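Local coordinates for protein N-glycosylase/DNA lyase (Methanocaldococcus jannaschii, PDB 3FHF) that is an archaeal DNA glycosylase and lyase of the 8-oxoguanine DNA glycosylase family, built of helices and loops in the manner of the helix-hairpin-helix superfamily, at residues A[11-14]-A[15-19]; A[27-30]-A[31-35]; A[94-97]-A[98-101]; A[119-122]-A[123-126]. All coordinates share one frame; numbering follows the deposited sequence. Where two conformers were deposited one is given.

Contact 1: residues A[11-14]-A[15-19]; sequences IKKI and EELKN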
loop_
_atom_site.group_PDB
_atom_site.type_symbol
_atom_site.label_atom_id
_atom_site.label_comp_id
_atom_site.label_asym_id
_atom_site.label_seq_id
_atom_site.Cartn_x
_atom_site.Cartn_y
_atom_site.Cartn_z
ATOM N N ILE A 11 -4.160 21.137 -5.642
ATOM C CA ILE A 11 -4.455 20.728 -7.007
ATOM C C ILE A 11 -3.419 21.343 -7.937
ATOM O O ILE A 11 -2.893 20.671 -8.820
ATOM C CB ILE A 11 -5.862 21.192 -7.453
ATOM C CG1 ILE A 11 -6.941 20.505 -6.608
ATOM C CG2 ILE A 11 -6.072 20.874 -8.933
ATOM C CD1 ILE A 11 -6.976 18.984 -6.764
ATOM N N LYS A 12 -3.123 22.620 -7.717
ATOM C CA LYS A 12 -2.158 23.358 -8.532
ATOM C C LYS A 12 -0.751 22.778 -8.439
ATOM O O LYS A 12 -0.044 22.699 -9.438
ATOM C CB LYS A 12 -2.132 24.823 -8.107
ATOM C CG LYS A 12 -1.317 25.716 -9.018
ATOM C CD LYS A 12 -1.380 27.169 -8.568
ATOM C CE LYS A 12 -0.681 28.080 -9.563
ATOM N NZ LYS A 12 -1.306 27.981 -10.910
ATOM N N LYS A 13 -0.349 22.395 -7.231
ATOM C CA LYS A 13 0.966 21.802 -7.006
ATOM C C LYS A 13 1.096 20.462 -7.733
ATOM O O LYS A 13 2.108 20.182 -8.376
ATOM C CB LYS A 13 1.193 21.587 -5.508
ATOM C CG LYS A 13 2.535 20.954 -5.163
ATOM C CD LYS A 13 3.710 21.782 -5.689
ATOM C CE LYS A 13 5.041 21.244 -5.164
ATOM N NZ LYS A 13 6.195 22.117 -5.535
ATOM N N ILE A 14 0.073 19.625 -7.619
ATOM C CA ILE A 14 0.102 18.328 -8.283
ATOM C C ILE A 14 0.193 18.490 -9.802
ATOM O O ILE A 14 0.913 17.747 -10.465
ATOM C CB ILE A 14 -1.137 17.488 -7.894
ATOM C CG1 ILE A 14 -1.012 17.074 -6.426
ATOM C CG2 ILE A 14 -1.249 16.249 -8.785
ATOM C CD1 ILE A 14 -2.268 16.447 -5.839
ATOM N N GLU A 15 -0.533 19.460 -10.354
ATOM C CA GLU A 15 -0.484 19.700 -11.795
ATOM C C GLU A 15 0.926 20.156 -12.157
ATOM O O GLU A 15 1.419 19.893 -13.255
ATOM C CB GLU A 15 -1.492 20.778 -12.201
ATOM C CG GLU A 15 -2.953 20.361 -12.065
ATOM C CD GLU A 15 -3.363 19.278 -13.053
ATOM O OE1 GLU A 15 -2.541 18.908 -13.919
ATOM O OE2 GLU A 15 -4.519 18.801 -12.969
ATOM N N GLU A 16 1.571 20.847 -11.225
ATOM C CA GLU A 16 2.934 21.318 -11.441
ATOM C C GLU A 16 3.880 20.111 -11.493
ATOM O O GLU A 16 4.772 20.037 -12.342
ATOM C CB GLU A 16 3.338 22.251 -10.303
ATOM C CG GLU A 16 3.943 23.556 -10.769
ATOM C CD GLU A 16 3.760 24.674 -9.758
ATOM O OE1 GLU A 16 4.329 24.580 -8.649
ATOM O OE2 GLU A 16 3.040 25.646 -10.074
ATOM N N LEU A 17 3.672 19.157 -10.590
ATOM C CA LEU A 17 4.512 17.967 -10.557
ATOM C C LEU A 17 4.317 17.133 -11.823
ATOM O O LEU A 17 5.275 16.561 -12.360
ATOM C CB LEU A 17 4.191 17.131 -9.318
ATOM C CG LEU A 17 4.573 17.746 -7.968
ATOM C CD1 LEU A 17 4.137 16.804 -6.847
ATOM C CD2 LEU A 17 6.082 17.986 -7.911
ATOM N N LYS A 18 3.076 17.065 -12.299
ATOM C CA LYS A 18 2.771 16.313 -13.511
ATOM C C LYS A 18 3.487 16.919 -14.716
ATOM O O LYS A 18 3.745 16.226 -15.708
ATOM C CB LYS A 18 1.261 16.285 -13.754
ATOM C CG LYS A 18 0.505 15.325 -12.834
ATOM C CD LYS A 18 -1.002 15.482 -12.977
ATOM C CE LYS A 18 -1.445 15.342 -14.433
ATOM N NZ LYS A 18 -2.868 15.765 -14.613
ATOM N N ASN A 19 3.810 18.207 -14.625
ATOM C CA ASN A 19 4.521 18.905 -15.700
ATOM C C ASN A 19 6.019 18.989 -15.421
ATOM O O ASN A 19 6.702 19.882 -15.919
ATOM C CB ASN A 19 3.968 20.322 -15.888
ATOM C CG ASN A 19 2.581 20.327 -16.499
ATOM O OD1 ASN A 19 2.360 19.745 -17.561
ATOM N ND2 ASN A 19 1.636 20.987 -15.833
HETATM O O HOH W 1 1.019 26.450 -11.478
#

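Contact 2: residues A[27-30]-A[31-35]; sequences DKRI and QEFKS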
loop_
_atom_site.group_PDB
_atom_site.type_symbol
_atom_site.label_atom_id
_atom_site.label_comp_id
_atom_site.label_asym_id
_atom_site.label_seq_id
_atom_site.Cartn_x
_atom_site.Cartn_y
_atom_site.Cartn_z
ATOM N N ASP A 27 5.736 7.523 -12.922
ATOM C CA ASP A 27 5.168 6.640 -13.937
ATOM C C ASP A 27 5.967 5.349 -14.049
ATOM O O ASP A 27 5.389 4.283 -14.245
ATOM C CB ASP A 27 5.111 7.327 -15.311
ATOM C CG ASP A 27 3.976 8.340 -15.417
ATOM O OD1 ASP A 27 3.116 8.388 -14.509
ATOM O OD2 ASP A 27 3.931 9.083 -16.421
ATOM N N LYS A 28 7.291 5.439 -13.935
ATOM C CA LYS A 28 8.147 4.258 -14.015
ATOM C C LYS A 28 7.848 3.303 -12.858
ATOM O O LYS A 28 7.806 2.088 -13.038
ATOM C CB LYS A 28 9.621 4.653 -13.963
ATOM C CG LYS A 28 10.596 3.472 -14.019
ATOM C CD LYS A 28 10.434 2.680 -15.310
ATOM C CE LYS A 28 11.569 1.676 -15.512
ATOM N NZ LYS A 28 11.679 0.644 -14.439
ATOM N N ARG A 29 7.670 3.854 -11.664
ATOM C CA ARG A 29 7.361 3.035 -10.497
ATOM C C ARG A 29 6.015 2.342 -10.721
ATOM O O ARG A 29 5.843 1.162 -10.398
ATOM C CB ARG A 29 7.297 3.907 -9.232
ATOM C CG ARG A 29 7.106 3.116 -7.938
ATOM C CD ARG A 29 8.359 2.333 -7.533
ATOM N NE ARG A 29 9.448 3.226 -7.136
ATOM C CZ ARG A 29 10.391 3.670 -7.963
ATOM N NH1 ARG A 29 10.392 3.296 -9.237
ATOM N NH2 ARG A 29 11.321 4.510 -7.527
ATOM N N ILE A 30 5.058 3.083 -11.271
ATOM C CA ILE A 30 3.732 2.533 -11.547
ATOM C C ILE A 30 3.870 1.372 -12.542
ATOM O O ILE A 30 3.252 0.318 -12.382
ATOM C CB ILE A 30 2.790 3.615 -12.136
ATOM C CG1 ILE A 30 2.412 4.634 -11.043
ATOM C CG2 ILE A 30 1.527 2.972 -12.707
ATOM C CD1 ILE A 30 1.640 4.049 -9.874
ATOM N N GLN A 31 4.690 1.569 -13.569
ATOM C CA GLN A 31 4.895 0.519 -14.553
ATOM C C GLN A 31 5.501 -0.717 -13.905
ATOM O O GLN A 31 5.171 -1.840 -14.274
ATOM C CB GLN A 31 5.784 1.017 -15.700
ATOM C CG GLN A 31 5.039 1.933 -16.649
ATOM C CD GLN A 31 3.644 1.411 -16.978
ATOM O OE1 GLN A 31 2.643 1.891 -16.440
ATOM N NE2 GLN A 31 3.574 0.416 -17.852
ATOM N N GLU A 32 6.383 -0.517 -12.936
ATOM C CA GLU A 32 6.987 -1.650 -12.246
ATOM C C GLU A 32 5.901 -2.451 -11.509
ATOM O O GLU A 32 5.961 -3.679 -11.463
ATOM C CB GLU A 32 8.077 -1.163 -11.284
ATOM C CG GLU A 32 9.144 -0.336 -12.008
ATOM C CD GLU A 32 10.261 0.172 -11.106
ATOM O OE1 GLU A 32 10.050 0.285 -9.884
ATOM O OE2 GLU A 32 11.355 0.475 -11.636
ATOM N N PHE A 33 4.907 -1.766 -10.943
ATOM C CA PHE A 33 3.816 -2.469 -10.253
ATOM C C PHE A 33 3.025 -3.272 -11.286
ATOM O O PHE A 33 2.664 -4.422 -11.052
ATOM C CB PHE A 33 2.852 -1.487 -9.567
ATOM C CG PHE A 33 3.494 -0.625 -8.508
ATOM C CD1 PHE A 33 4.570 -1.087 -7.771
ATOM C CD2 PHE A 33 2.989 0.645 -8.232
ATOM C CE1 PHE A 33 5.143 -0.305 -6.769
ATOM C CE2 PHE A 33 3.555 1.443 -7.230
ATOM C CZ PHE A 33 4.631 0.970 -6.501
ATOM N N LYS A 34 2.758 -2.651 -12.431
ATOM C CA LYS A 34 2.011 -3.293 -13.506
ATOM C C LYS A 34 2.711 -4.535 -14.042
ATOM O O LYS A 34 2.054 -5.455 -14.537
ATOM C CB LYS A 34 1.789 -2.319 -14.663
ATOM C CG LYS A 34 0.825 -1.189 -14.371
ATOM C CD LYS A 34 -0.605 -1.683 -14.318
ATOM C CE LYS A 34 -1.569 -0.536 -14.080
ATOM N NZ LYS A 34 -2.974 -0.997 -14.205
ATOM N N SER A 35 4.035 -4.557 -13.962
ATOM C CA SER A 35 4.782 -5.702 -14.465
ATOM C C SER A 35 4.471 -6.992 -13.693
ATOM O O SER A 35 4.762 -8.089 -14.166
ATOM C CB SER A 35 6.291 -5.416 -14.450
ATOM O OG SER A 35 6.848 -5.508 -13.149
HETATM O O HOH W 2 2.924 4.402 -15.488
#

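Contact 3: residues A[94-97]-A[98-101]; sequences RKRA and EYIV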
loop_
_atom_site.group_PDB
_atom_site.type_symbol
_atom_site.label_atom_id
_atom_site.label_comp_id
_atom_site.label_asym_id
_atom_site.label_seq_id
_atom_site.Cartn_x
_atom_site.Cartn_y
_atom_site.Cartn_z
ATOM N N ARG A 94 7.935 -11.441 16.050
ATOM C CA ARG A 94 7.125 -12.584 16.453
ATOM C C ARG A 94 5.770 -12.651 15.740
ATOM O O ARG A 94 5.457 -13.649 15.088
ATOM C CB ARG A 94 6.927 -12.564 17.971
ATOM C CG ARG A 94 6.189 -13.769 18.529
ATOM C CD ARG A 94 6.260 -13.782 20.051
ATOM N NE ARG A 94 5.834 -12.508 20.628
ATOM C CZ ARG A 94 4.599 -12.021 20.536
ATOM N NH1 ARG A 94 3.659 -12.704 19.893
ATOM N NH2 ARG A 94 4.303 -10.848 21.084
ATOM N N LYS A 95 4.967 -11.597 15.862
ATOM C CA LYS A 95 3.654 -11.561 15.216
ATOM C C LYS A 95 3.727 -11.655 13.692
ATOM O O LYS A 95 2.981 -12.417 13.073
ATOM C CB LYS A 95 2.907 -10.277 15.580
ATOM C CG LYS A 95 2.337 -10.231 16.984
ATOM C CD LYS A 95 1.571 -8.931 17.181
ATOM C CE LYS A 95 1.020 -8.807 18.587
ATOM N NZ LYS A 95 0.297 -7.516 18.761
ATOM N N ARG A 96 4.621 -10.874 13.087
ATOM C CA ARG A 96 4.756 -10.871 11.636
ATOM C C ARG A 96 5.189 -12.228 11.091
ATOM O O ARG A 96 4.718 -12.659 10.037
ATOM C CB ARG A 96 5.733 -9.776 11.194
ATOM C CG ARG A 96 5.362 -8.380 11.693
ATOM C CD ARG A 96 3.907 -8.015 11.366
ATOM N NE ARG A 96 3.462 -6.860 12.144
ATOM C CZ ARG A 96 3.792 -5.600 11.880
ATOM N NH1 ARG A 96 4.563 -5.312 10.839
ATOM N NH2 ARG A 96 3.383 -4.624 12.685
ATOM N N ALA A 97 6.080 -12.905 11.808
ATOM C CA ALA A 97 6.548 -14.221 11.385
ATOM C C ALA A 97 5.377 -15.206 11.370
ATOM O O ALA A 97 5.283 -16.070 10.493
ATOM C CB ALA A 97 7.639 -14.720 12.333
ATOM N N GLU A 98 4.491 -15.076 12.351
ATOM C CA GLU A 98 3.327 -15.947 12.434
ATOM C C GLU A 98 2.346 -15.660 11.291
ATOM O O GLU A 98 1.871 -16.581 10.628
ATOM C CB GLU A 98 2.629 -15.769 13.784
ATOM C CG GLU A 98 1.236 -16.358 13.826
ATOM C CD GLU A 98 0.577 -16.217 15.183
ATOM O OE1 GLU A 98 0.757 -15.162 15.831
ATOM O OE2 GLU A 98 -0.133 -17.160 15.594
ATOM N N TYR A 99 2.043 -14.385 11.065
ATOM C CA TYR A 99 1.127 -14.011 9.990
ATOM C C TYR A 99 1.611 -14.557 8.649
ATOM O O TYR A 99 0.836 -15.126 7.873
ATOM C CB TYR A 99 1.006 -12.492 9.873
ATOM C CG TYR A 99 0.432 -11.785 11.081
ATOM C CD1 TYR A 99 -0.499 -12.409 11.912
ATOM C CD2 TYR A 99 0.785 -10.464 11.363
ATOM C CE1 TYR A 99 -1.064 -11.731 12.997
ATOM C CE2 TYR A 99 0.225 -9.780 12.441
ATOM C CZ TYR A 99 -0.696 -10.420 13.251
ATOM O OH TYR A 99 -1.243 -9.741 14.315
ATOM N N ILE A 100 2.899 -14.370 8.382
ATOM C CA ILE A 100 3.496 -14.828 7.135
ATOM C C ILE A 100 3.354 -16.331 6.939
ATOM O O ILE A 100 2.932 -16.787 5.872
ATOM C CB ILE A 100 4.988 -14.430 7.065
ATOM C CG1 ILE A 100 5.099 -12.906 6.952
ATOM C CG2 ILE A 100 5.662 -15.111 5.876
ATOM C CD1 ILE A 100 6.513 -12.364 7.041
ATOM N N VAL A 101 3.705 -17.100 7.963
ATOM C CA VAL A 101 3.607 -18.553 7.886
ATOM C C VAL A 101 2.166 -18.975 7.617
ATOM O O VAL A 101 1.909 -19.845 6.780
ATOM C CB VAL A 101 4.088 -19.220 9.202
ATOM C CG1 VAL A 101 3.918 -20.732 9.119
ATOM C CG2 VAL A 101 5.550 -18.863 9.466
#

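Contact 4: residues A[119-122]-A[123-126]; sequences EKVA and REFL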
loop_
_atom_site.group_PDB
_atom_site.type_symbol
_atom_site.label_atom_id
_atom_site.label_comp_id
_atom_site.label_asym_id
_atom_site.label_seq_id
_atom_site.Cartn_x
_atom_site.Cartn_y
_atom_site.Cartn_z
ATOM N N GLU A 119 -10.645 -5.988 -8.233
ATOM C CA GLU A 119 -9.777 -5.704 -7.097
ATOM C C GLU A 119 -10.520 -5.386 -5.802
ATOM O O GLU A 119 -10.004 -5.643 -4.722
ATOM C CB GLU A 119 -8.856 -4.528 -7.444
ATOM C CG GLU A 119 -9.631 -3.296 -7.892
ATOM C CD GLU A 119 -8.764 -2.261 -8.584
ATOM O OE1 GLU A 119 -8.099 -1.458 -7.896
ATOM O OE2 GLU A 119 -8.743 -2.260 -9.828
ATOM N N LYS A 120 -11.712 -4.813 -5.912
ATOM C CA LYS A 120 -12.505 -4.457 -4.737
ATOM C C LYS A 120 -12.947 -5.712 -3.994
ATOM O O LYS A 120 -12.880 -5.781 -2.763
ATOM C CB LYS A 120 -13.735 -3.650 -5.160
ATOM C CG LYS A 120 -13.530 -2.138 -5.219
ATOM C CD LYS A 120 -12.286 -1.750 -6.001
ATOM C CE LYS A 120 -12.070 -0.243 -5.999
ATOM N NZ LYS A 120 -13.149 0.486 -6.714
ATOM N N VAL A 121 -13.401 -6.702 -4.753
ATOM C CA VAL A 121 -13.844 -7.962 -4.183
ATOM C C VAL A 121 -12.643 -8.764 -3.693
ATOM O O VAL A 121 -12.719 -9.464 -2.679
ATOM C CB VAL A 121 -14.638 -8.781 -5.230
ATOM C CG1 VAL A 121 -14.798 -10.207 -4.770
ATOM C CG2 VAL A 121 -16.005 -8.145 -5.451
ATOM N N ALA A 122 -11.527 -8.653 -4.406
ATOM C CA ALA A 122 -10.315 -9.378 -4.031
ATOM C C ALA A 122 -9.835 -8.828 -2.683
ATOM O O ALA A 122 -9.395 -9.578 -1.806
ATOM C CB ALA A 122 -9.229 -9.187 -5.094
ATOM N N ARG A 123 -9.935 -7.512 -2.522
ATOM C CA ARG A 123 -9.530 -6.860 -1.278
ATOM C C ARG A 123 -10.310 -7.436 -0.101
ATOM O O ARG A 123 -9.745 -7.687 0.969
ATOM C CB ARG A 123 -9.769 -5.350 -1.356
ATOM C CG ARG A 123 -9.364 -4.614 -0.074
ATOM C CD ARG A 123 -9.218 -3.113 -0.279
ATOM N NE ARG A 123 -10.445 -2.491 -0.753
ATOM C CZ ARG A 123 -10.546 -1.217 -1.113
ATOM N NH1 ARG A 123 -9.487 -0.416 -1.048
ATOM N NH2 ARG A 123 -11.699 -0.748 -1.566
ATOM N N GLU A 124 -11.608 -7.647 -0.308
ATOM C CA GLU A 124 -12.476 -8.210 0.728
ATOM C C GLU A 124 -11.944 -9.569 1.175
ATOM O O GLU A 124 -11.944 -9.892 2.363
ATOM C CB GLU A 124 -13.910 -8.385 0.201
ATOM C CG GLU A 124 -14.687 -7.092 -0.058
ATOM C CD GLU A 124 -16.065 -7.354 -0.663
ATOM O OE1 GLU A 124 -16.697 -8.357 -0.279
ATOM O OE2 GLU A 124 -16.522 -6.556 -1.514
ATOM N N PHE A 125 -11.504 -10.379 0.216
ATOM C CA PHE A 125 -10.969 -11.692 0.552
ATOM C C PHE A 125 -9.677 -11.580 1.358
ATOM O O PHE A 125 -9.472 -12.313 2.334
ATOM C CB PHE A 125 -10.706 -12.514 -0.710
ATOM C CG PHE A 125 -9.648 -13.557 -0.528
ATOM C CD1 PHE A 125 -8.343 -13.324 -0.956
ATOM C CD2 PHE A 125 -9.934 -14.744 0.142
ATOM C CE1 PHE A 125 -7.332 -14.256 -0.719
ATOM C CE2 PHE A 125 -8.935 -15.681 0.386
ATOM C CZ PHE A 125 -7.627 -15.437 -0.044
ATOM N N LEU A 126 -8.800 -10.671 0.942
ATOM C CA LEU A 126 -7.525 -10.486 1.626
ATOM C C LEU A 126 -7.734 -10.089 3.083
ATOM O O LEU A 126 -7.122 -10.660 3.993
ATOM C CB LEU A 126 -6.680 -9.425 0.902
ATOM C CG LEU A 126 -6.205 -9.810 -0.507
ATOM C CD1 LEU A 126 -5.629 -8.579 -1.209
ATOM C CD2 LEU A 126 -5.159 -10.920 -0.412
HETATM O O HOH W 3 -13.064 -3.640 -1.130
#

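Contact 1: residues A[11-14]-A[15-19]
Lys12 and Glu16, one turn apart on helix 5-18, meet through a water: Lys12 NZ donates to it at 2.8 Å, and it donates in turn to Glu16 OE2 at 2.6 Å. The lysine chain, with CG opposite the backbone N (chi1 -172°), runs straight to CE, and a last bend at chi4 (59°) sets NZ toward the water. Glu16 faces a second lysine, since Lys13 crosses it at about a right angle and brings CD to 4.1 Å from Glu16 OE1; its NZ stays beyond salt-bridge range. Long, flexible charged chains suit this exposed side. Under them, Leu17 N bonds to Lys13 O at 2.9 Å, and Lys18 N to Ile14 O at 2.9 Å. Leu17 and Ile14 are buried, as apolar residues should be: Leu17 packs on Tyr206 and Leu207 of helix 197-209, Ile14 on Val193 and Leu195. Between the two sides, Lys18 NZ makes a salt bridge to Glu15 OE1 at 3.2 Å, met on the syn side but 31° out of the carboxylate plane, and also bonds Val193 O. Charged residues outside and branched aliphatics inside are the pattern of an amphipathic helix, here at its C-terminal end.

Contact 2: residues A[27-30]-A[31-35]
Glu32 receives two cations from the preceding turn of helix 22-34, and each takes a different carboxylate oxygen. Lys28 crosses it at about a right angle, and its NZ donates to OE2 of Glu32 at 2.8 Å, using the anti lone pair, the one turned away from the other oxygen. Bends at chi2 and chi4 (both near 61°) curl the lysine forward, toward the next turn, and bring NZ to Glu32. Arg29 comes from the other oxygen's side: its guanidinium plane lies 19° from that of the carboxylate, yet the bond from Arg29 NH1 to Glu32 OE1 is weak, 3.1 Å long and bent to 123°. The guanidinium has other work, with NH2 bonded to Val212 O in the C-terminal tail.

The aliphatic part of Arg29 serves a second neighbour. Its CG sits 3.6 Å from CZ of Phe33, whose ring stands nearly perpendicular to the guanidinium. Arg29 O lies 3.4 Å above this ring, over its centre, and Ile30 CD1 comes within 4.0 Å of Phe33 CD2. Phe33 and Ile30 are large and apolar, as suits their buried place against Leu202 of helix 197-209. With two cations sharing one carboxylate, Glu32 probably stays ionised, and part of the positive charge on this side of the helix is probably offset locally.

Contact 3: residues A[94-97]-A[98-101]
Ala97, Tyr99 and Glu98 carry much of this contact in the middle of helix 93-103. Tyr99 lies back along the preceding turn. With CG opposite its own carbonyl carbon (chi1 -63°), the ring settles under Lys95 O, which stands 3.3 Å above one face, displaced toward the rim. The same oxygen accepts the amide of Tyr99 at 3.0 Å, nearly along the C=O axis. Lys95 runs beside the tyrosine in the same direction, fully extended, and its CD lies 4.1 Å from Tyr99 OH. An aromatic with a polar end suits this half-exposed position, where the ring also touches Ile52 and Lys131.

Arg96 crosses the tyrosine, with CD 4.0 Å from Tyr99 CD2 and the guanidinium plane only 13° from that of the ring. Its NH1 bonds Ala55 O just past helix 41-54, a distance a long arginine can bridge from a buried start. Ala97 is small enough to sit against Glu82 of helix 78-87. Its carbonyl accepts Val101 N at 3.2 Å, while CG2 of the valine crowds the same oxygen at 3.0 Å. Glu98 packs its CB 3.4 Å from Lys95 O and, extended from there, reaches the same helix as Ala97, at Arg78; a glutamate suits this partly exposed place, its aliphatic stem lying on the backbone and its carboxylate carried beyond it. Ile100, buried, meets Leu81 and Cys49. The helix thus packs on both helices, 78-87 and 41-54, as part of the all-helical body of a helix-hairpin-helix family protein.

Contact 4: residues A[119-122]-A[123-126]
A water joins Lys120 to Arg123 at the start of helix 119-129: it donates to Lys120 O at 2.7 Å and accepts from Arg123 NE at 2.9 Å, lying at the edge of the guanidinium and in its plane. Arg123 arrives there with CG opposite the backbone N (chi1 180°) and a bend at chi3. Lys120 O thus has two partners, the second being the amide of Glu124, a weak bond at 3.3 Å. The remainder of the guanidinium is occupied as well: NH1 makes a salt bridge to Glu183, which probably balances the charge of this buried arginine, and bonds Ser139 OG, which with the water satisfies N-H groups.

The first turn is secured at its outset. Asn118 OD1 accepts Val121 N, Glu119 OE1 takes the amide of Asp149, and Lys120 NZ pairs with Asp149 OD2, so this turn is tied to the segment following helix 135-144, within the all-helical body of a helix-hairpin-helix glycosylase. Arg123 N reaches Glu119 O at 2.9 Å, and Phe125 N reaches Val121 O at 3.3 Å.

Further along, Ala122 O accepts Leu126 N at 3.0 Å, in the carbonyl plane, and the same oxygen lies near the edge of the Phe125 ring, 4.0 Å from CD1. Phe125 turns away from the preceding turn and makes an edge-to-face pair with Phe106, against helix 109-115, while the apolar Leu126 is buried against Phe141 and Ile109.

How the contacts relate
From the N terminus, the contacts follow one another in series, and none nests in or crosses another. Each joins consecutive turns of a single helix, so none closes a long loop. Contact 1 lies on helix 5-18 and contact 2 on the next helix, 22-34; their nearest atoms are about 7 Å apart, and both rest against helix 197-209. Contact 3, on helix 93-103, stands on the opposite side of the chain's centre from contact 1, their centres about 41 Å apart, and belongs with helices 41-54 and 78-87. Contact 4, on helix 119-129, packs against helices 109-115 and 135-144; its centre is about 21 Å from those of contacts 2 and 3.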